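Local coordinates for DUF1076 domain-containing protein (Salmonella typhi, PDB 6IAI), which acts as an E3/E4 ubiquitin ligase delivered by type III secretion and binds K48- and K63-linked diubiquitin, this chain being its N-terminal part, at residues Val84-Thr89 with Glu100-Ala105. Numbering follows the deposited sequence.
Sequences VSFSTT and EWQGNA
Trp101 and Phe86 form a face-to-face aromatic stack in the strand-to-helix connection of a small alpha+beta domain, where the long helix 91-113 packs on a mixed sheet beside its edge strand 83-85. The chain leaves that strand, runs on in extended form and returns along the helix; across the contact there is ring stacking and apolar packing but no hydrogen bond. The centroids of the Phe86 ring and the five-membered ring of Trp101 lie 3.9 Å apart, their planes 14° from parallel. Trp101 CB lies over the same face of Phe86, a CH-pi contact 4.1 Å from the ring centroid and 14° off the ring normal. The indole is fixed from elsewhere too: its NE1 is hydrogen-bonded to Leu67 O on strand 66-71, and Tyr68 meets it edge-to-face. At the far end of the six-membered ring, Thr88 CB comes within 3.7 Å of Trp101 CH2, while Thr88 OG1 is hydrogen-bonded to Asp90 OD1. Next, the backbone of Gln102 approaches the outer part of the phenyl ring, with Phe86 CE2 3.6 Å from Gln102 N. Ala105, one turn beyond Trp101, sets its methyl at the edge of Phe86, near the ring plane. The same methyl meets Val84, whose CG1, anti to the backbone N (chi1 -178°), reaches to 3.9 Å from Ala105 CB.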
ATOM      1  N   VAL A  84      -6.902   2.676  -4.486  1.00 35.09           N
ATOM      2  CA  VAL A  84      -5.608   3.081  -3.946  1.00 34.10           C
ATOM      3  C   VAL A  84      -5.476   4.573  -4.072  1.00 41.00           C
ATOM      4  O   VAL A  84      -5.636   5.115  -5.158  1.00 42.53           O
ATOM      5  CB  VAL A  84      -4.387   2.317  -4.555  1.00 35.65           C
ATOM      6  CG1 VAL A  84      -3.069   2.754  -3.910  1.00 34.99           C
ATOM      7  CG2 VAL A  84      -4.561   0.803  -4.434  1.00 34.62           C
ATOM      8  N   SER A  85      -5.191   5.234  -2.950  1.00 39.16           N
ATOM      9  CA  SER A  85      -4.918   6.668  -2.860  1.00 40.14           C
ATOM     10  C   SER A  85      -3.702   6.874  -1.954  1.00 45.05           C
ATOM     11  O   SER A  85      -3.099   5.905  -1.505  1.00 43.58           O
ATOM     12  CB  SER A  85      -6.141   7.441  -2.343  1.00 44.54           C
ATOM     13  OG  SER A  85      -6.645   6.965  -1.105  1.00 57.69           O
ATOM     14  N   PHE A  86      -3.320   8.117  -1.722  1.00 44.57           N
ATOM     15  CA  PHE A  86      -2.227   8.466  -0.827  1.00 46.12           C
ATOM     16  C   PHE A  86      -2.460   9.865  -0.330  1.00 54.07           C
ATOM     17  O   PHE A  86      -3.094  10.660  -1.022  1.00 52.44           O
ATOM     18  CB  PHE A  86      -0.825   8.311  -1.480  1.00 47.65           C
ATOM     19  CG  PHE A  86      -0.507   9.223  -2.642  1.00 49.26           C
ATOM     20  CD1 PHE A  86       0.068  10.476  -2.433  1.00 52.70           C
ATOM     21  CD2 PHE A  86      -0.747   8.818  -3.949  1.00 50.91           C
ATOM     22  CE1 PHE A  86       0.374  11.317  -3.513  1.00 53.11           C
ATOM     23  CE2 PHE A  86      -0.450   9.661  -5.026  1.00 53.19           C
ATOM     24  CZ  PHE A  86       0.107  10.905  -4.800  1.00 51.17           C
ATOM     25  N   SER A  87      -1.963  10.171   0.870  1.00 55.90           N
ATOM     26  CA  SER A  87      -2.106  11.506   1.445  1.00 57.59           C
ATOM     27  C   SER A  87      -0.914  11.801   2.318  1.00 63.25           C
ATOM     28  O   SER A  87      -0.354  10.879   2.920  1.00 63.57           O
ATOM     29  CB  SER A  87      -3.405  11.616   2.251  1.00 62.62           C
ATOM     30  OG  SER A  87      -3.355  10.884   3.469  1.00 74.89           O
ATOM     31  N   THR A  88      -0.521  13.085   2.374  1.00 61.80           N
ATOM     32  CA  THR A  88       0.579  13.578   3.210  1.00 62.73           C
ATOM     33  C   THR A  88       0.409  15.060   3.574  1.00 69.57           C
ATOM     34  O   THR A  88      -0.269  15.809   2.869  1.00 67.77           O
ATOM     35  CB  THR A  88       1.975  13.266   2.588  1.00 64.77           C
ATOM     36  OG1 THR A  88       2.979  13.434   3.592  1.00 60.67           O
ATOM     37  CG2 THR A  88       2.290  14.114   1.363  1.00 59.78           C
ATOM     38  N   THR A  89       1.046  15.475   4.675  1.00 70.67           N
ATOM     39  CA  THR A  89       1.057  16.874   5.110  1.00 71.88           C
ATOM     40  C   THR A  89       2.353  17.546   4.638  1.00 78.58           C
ATOM     41  O   THR A  89       2.282  18.680   4.155  1.00 78.72           O
ATOM     42  CB  THR A  89       0.866  17.024   6.633  1.00 76.25           C
ATOM     43  OG1 THR A  89       1.819  16.209   7.326  1.00 77.44           O
ATOM     44  CG2 THR A  89      -0.551  16.710   7.083  1.00 72.87           C
ATOM     45  N   GLU A 100       6.281   9.475  -8.738  1.00 40.72           N
ATOM     46  CA  GLU A 100       6.415   8.027  -8.498  1.00 39.86           C
ATOM     47  C   GLU A 100       5.334   7.506  -7.581  1.00 41.99           C
ATOM     48  O   GLU A 100       4.874   6.385  -7.778  1.00 40.77           O
ATOM     49  CB  GLU A 100       7.815   7.597  -8.003  1.00 40.71           C
ATOM     50  CG  GLU A 100       8.251   8.214  -6.696  1.00 48.22           C
ATOM     51  CD  GLU A 100       9.298   7.432  -5.931  1.00 64.08           C
ATOM     52  OE1 GLU A 100      10.240   8.078  -5.428  1.00 63.40           O
ATOM     53  OE2 GLU A 100       9.187   6.190  -5.828  1.00 53.91           O
ATOM     54  N   TRP A 101       4.934   8.325  -6.593  1.00 38.42           N
ATOM     55  CA  TRP A 101       3.892   7.991  -5.649  1.00 39.08           C
ATOM     56  C   TRP A 101       2.586   7.664  -6.388  1.00 43.89           C
ATOM     57  O   TRP A 101       2.040   6.573  -6.196  1.00 43.49           O
ATOM     58  CB  TRP A 101       3.706   9.147  -4.670  1.00 39.23           C
ATOM     59  CG  TRP A 101       3.307   8.725  -3.294  1.00 41.95           C
ATOM     60  CD1 TRP A 101       2.727   7.543  -2.932  1.00 45.09           C
ATOM     61  CD2 TRP A 101       3.371   9.523  -2.102  1.00 42.59           C
ATOM     62  NE1 TRP A 101       2.477   7.533  -1.580  1.00 44.97           N
ATOM     63  CE2 TRP A 101       2.843   8.745  -1.047  1.00 46.68           C
ATOM     64  CE3 TRP A 101       3.828  10.826  -1.818  1.00 44.83           C
ATOM     65  CZ2 TRP A 101       2.765   9.220   0.273  1.00 46.23           C
ATOM     66  CZ3 TRP A 101       3.769  11.290  -0.507  1.00 46.50           C
ATOM     67  CH2 TRP A 101       3.239  10.490   0.521  1.00 47.03           C
ATOM     68  N   GLN A 102       2.143   8.569  -7.302  1.00 40.97           N
ATOM     69  CA  GLN A 102       0.947   8.411  -8.145  1.00 40.14           C
ATOM     70  C   GLN A 102       1.013   7.197  -9.075  1.00 42.84           C
ATOM     71  O   GLN A 102       0.038   6.440  -9.179  1.00 43.84           O
ATOM     72  CB  GLN A 102       0.657   9.706  -8.928  1.00 41.47           C
ATOM     73  CG  GLN A 102      -0.639   9.717  -9.755  1.00 57.85           C
ATOM     74  CD  GLN A 102      -1.886   9.647  -8.909  1.00 85.33           C
ATOM     75  OE1 GLN A 102      -2.423   8.564  -8.639  1.00 82.47           O
ATOM     76  NE2 GLN A 102      -2.368  10.798  -8.461  1.00 84.37           N
ATOM     77  N   GLY A 103       2.152   7.017  -9.731  1.00 37.69           N
ATOM     78  CA  GLY A 103       2.397   5.900 -10.637  1.00 36.37           C
ATOM     79  C   GLY A 103       2.354   4.561  -9.953  1.00 39.97           C
ATOM     80  O   GLY A 103       1.820   3.586 -10.508  1.00 41.66           O
ATOM     81  N   ASN A 104       2.918   4.509  -8.735  1.00 35.44           N
ATOM     82  CA  ASN A 104       2.932   3.304  -7.905  1.00 35.50           C
ATOM     83  C   ASN A 104       1.517   3.006  -7.398  1.00 36.10           C
ATOM     84  O   ASN A 104       1.108   1.845  -7.384  1.00 35.79           O
ATOM     85  CB  ASN A 104       3.888   3.482  -6.743  1.00 37.48           C
ATOM     86  CG  ASN A 104       5.333   3.378  -7.115  1.00 46.04           C
ATOM     87  OD1 ASN A 104       5.715   2.695  -8.066  1.00 37.80           O
ATOM     88  ND2 ASN A 104       6.169   3.998  -6.320  1.00 41.91           N
ATOM     89  N   ALA A 105       0.766   4.075  -7.029  1.00 29.31           N
ATOM     90  CA  ALA A 105      -0.617   3.975  -6.577  1.00 29.14           C
ATOM     91  C   ALA A 105      -1.492   3.343  -7.663  1.00 36.72           C
ATOM     92  O   ALA A 105      -2.237   2.411  -7.350  1.00 37.29           O
ATOM     93  CB  ALA A 105      -1.138   5.344  -6.157  1.00 29.56           C
TER